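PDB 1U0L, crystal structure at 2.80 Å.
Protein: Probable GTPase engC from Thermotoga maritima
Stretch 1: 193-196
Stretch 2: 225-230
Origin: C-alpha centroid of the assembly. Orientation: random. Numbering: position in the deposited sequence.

Stretch 1 193-196: LKLR
Stretch 2 225-230: VVDTPG

The contact is a small, mixed one between an extended segment and a stretch that begins as a strand, gathered around the backbone carbonyl of Asp-227 and completed by a leucine side chain on a proline and by a long, out-of-plane salt bridge. Both stretches belong to one chain, and the touching residues are at least 31 positions apart in sequence; the two stretches bury 284 Å² between them, both sides summed.

Stretch 1 has no regular secondary structure but is extended, with phi/psi of -71/145 at Leu-193, -161/153 at Lys-194 and -68/166 at Leu-195. Stretch 2 enters as a strand at Val-225 (-134/140) and Val-226 (-68/149), its backbone angles change to -48/-68 at Asp-227, and it extends again through Thr-228 (-99/174) and Pro-229 (-82/158) before Gly-230 (-48/-135). The register is set by Arg-196 and Thr-228, whose CA atoms lie 5.3 Å apart.

Asp-227 O receives the polar backbone contacts. The N of Arg-196 donates to Asp-227 O a weak hydrogen bond of 3.4 Å, bent to 135° at the hydrogen, and the CA of Leu-195 approaches Asp-227 O at 3.5 Å in a CA-H...O contact with an angle of 145°. One carbonyl thus meets two consecutive residues of the extended segment, neither contact being strong alone.

Leu-195 supplies the apolar part. Its CA-to-CB bond points sideways, but chi1 of -67° (m) and chi2 of 169° (t) bring the branched end nearer to stretch 2. Leu-195 CD2 is 3.4 Å from Asp-227 O and 4.1 Å from Val-226 O; both methyls lie near Pro-229 CG, with Leu-195 CD1 closest to it at 4.2 Å. The proline ring, puckered C-gamma exo, offers a compact apolar surface to the leucine end without needing a long side chain.

Asp-227 is buried and covered more than any other residue of its stretch, with 66 Å² under stretch 1. It takes chi1 of -158° (t) and chi2 of 26°, so that its carboxylate, starting from a sideways CB, comes close to Arg-196. The latter points its CB toward stretch 2, with chi1 off the wells at -92°, chi2 -54° (m), chi3 -155° (t) and chi4 63°. Arg-196 CG comes within 3.3 Å of Asp-227 OD2, and Arg-196 NE is 3.6 Å from the same OD2, which lies over one face of the guanidinium. No N-H points at this oxygen, so the long salt bridge rests on charge alone; NH1 is hydrogen-bonded elsewhere in the structure. The arginine is exposed and poorly ordered, yet its aliphatic portion also packs on Thr-228 (chi1 86°, p), Arg-196 CG to Thr-228 CG2 at 3.9 Å.

The remaining residues add little. Lys-194, exposed and poorly ordered, directs its CB away, its side chain coming no nearer than Lys-194 CB to Asp-227 O at 7.4 Å. Leu-193 (m, t) and Val-225 (chi1 67°, p) direct their CA-to-CB bonds toward the other stretch, but Leu-193 CD1 stays 4.9 Å from Val-225 CG1. Val-226 (chi1 -160°, t) is buried, with Val-226 CB 6.8 Å from Leu-195 CD2.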

# COMPACT_ATOMS: atom_id res chain seq x y z
N LEU A 193 6.54 10.71 -14.76
CA LEU A 193 6.25 9.42 -14.14
C LEU A 193 4.81 8.97 -14.36
O LEU A 193 3.89 9.80 -14.36
CB LEU A 193 6.50 9.49 -12.64
CG LEU A 193 7.93 9.63 -12.12
CD1 LEU A 193 7.89 9.68 -10.61
CD2 LEU A 193 8.77 8.45 -12.59
N LYS A 194 4.59 7.67 -14.52
CA LYS A 194 3.24 7.17 -14.72
C LYS A 194 3.11 5.68 -14.43
O LYS A 194 4.09 4.94 -14.54
CB LYS A 194 2.78 7.44 -16.15
CG LYS A 194 3.68 6.80 -17.20
CD LYS A 194 3.26 7.19 -18.61
CE LYS A 194 3.25 8.71 -18.79
NZ LYS A 194 4.56 9.35 -18.49
N LEU A 195 1.91 5.27 -14.06
CA LEU A 195 1.61 3.87 -13.76
C LEU A 195 1.68 3.02 -15.02
O LEU A 195 1.70 3.56 -16.12
CB LEU A 195 0.23 3.75 -13.15
CG LEU A 195 0.07 4.37 -11.76
CD1 LEU A 195 -1.41 4.43 -11.39
CD2 LEU A 195 0.85 3.55 -10.74
N ARG A 196 1.70 1.71 -14.87
CA ARG A 196 1.74 0.84 -16.03
C ARG A 196 0.38 0.83 -16.71
O ARG A 196 0.12 -0.01 -17.57
CB ARG A 196 2.11 -0.59 -15.63
CG ARG A 196 3.59 -0.88 -15.70
CD ARG A 196 4.15 -0.54 -17.08
NE ARG A 196 5.34 -1.32 -17.39
CZ ARG A 196 5.36 -2.65 -17.51
NH1 ARG A 196 4.25 -3.35 -17.34
NH2 ARG A 196 6.50 -3.27 -17.80
N VAL A 225 8.21 4.91 -5.81
CA VAL A 225 6.82 4.50 -5.92
C VAL A 225 6.79 3.38 -6.94
O VAL A 225 7.49 3.42 -7.95
CB VAL A 225 5.87 5.64 -6.35
CG1 VAL A 225 6.16 6.08 -7.79
CG2 VAL A 225 4.42 5.16 -6.18
N VAL A 226 5.97 2.37 -6.67
CA VAL A 226 5.89 1.22 -7.54
C VAL A 226 5.28 1.44 -8.91
O VAL A 226 4.43 2.29 -9.13
CB VAL A 226 5.16 0.05 -6.84
CG1 VAL A 226 5.49 -1.27 -7.52
CG2 VAL A 226 5.57 -0.02 -5.37
N ASP A 227 5.79 0.64 -9.84
CA ASP A 227 5.41 0.58 -11.24
C ASP A 227 3.90 0.52 -11.37
O ASP A 227 3.27 1.45 -11.84
CB ASP A 227 6.04 -0.69 -11.82
CG ASP A 227 6.20 -0.65 -13.30
OD1 ASP A 227 6.31 0.47 -13.83
OD2 ASP A 227 6.24 -1.73 -13.92
N THR A 228 3.34 -0.60 -10.94
CA THR A 228 1.91 -0.86 -10.99
C THR A 228 1.25 -0.57 -9.63
O THR A 228 1.95 -0.28 -8.65
CB THR A 228 1.65 -2.33 -11.43
OG1 THR A 228 1.68 -3.19 -10.29
CG2 THR A 228 2.75 -2.78 -12.40
N PRO A 229 -0.10 -0.63 -9.54
CA PRO A 229 -0.79 -0.36 -8.28
C PRO A 229 -0.84 -1.52 -7.31
O PRO A 229 -0.73 -2.69 -7.71
CB PRO A 229 -2.20 0.06 -8.72
CG PRO A 229 -2.03 0.47 -10.14
CD PRO A 229 -1.05 -0.55 -10.66
N GLY A 230 -1.05 -1.17 -6.04
CA GLY A 230 -1.11 -2.14 -4.96
C GLY A 230 -2.00 -3.34 -5.18
O GLY A 230 -2.00 -3.96 -6.24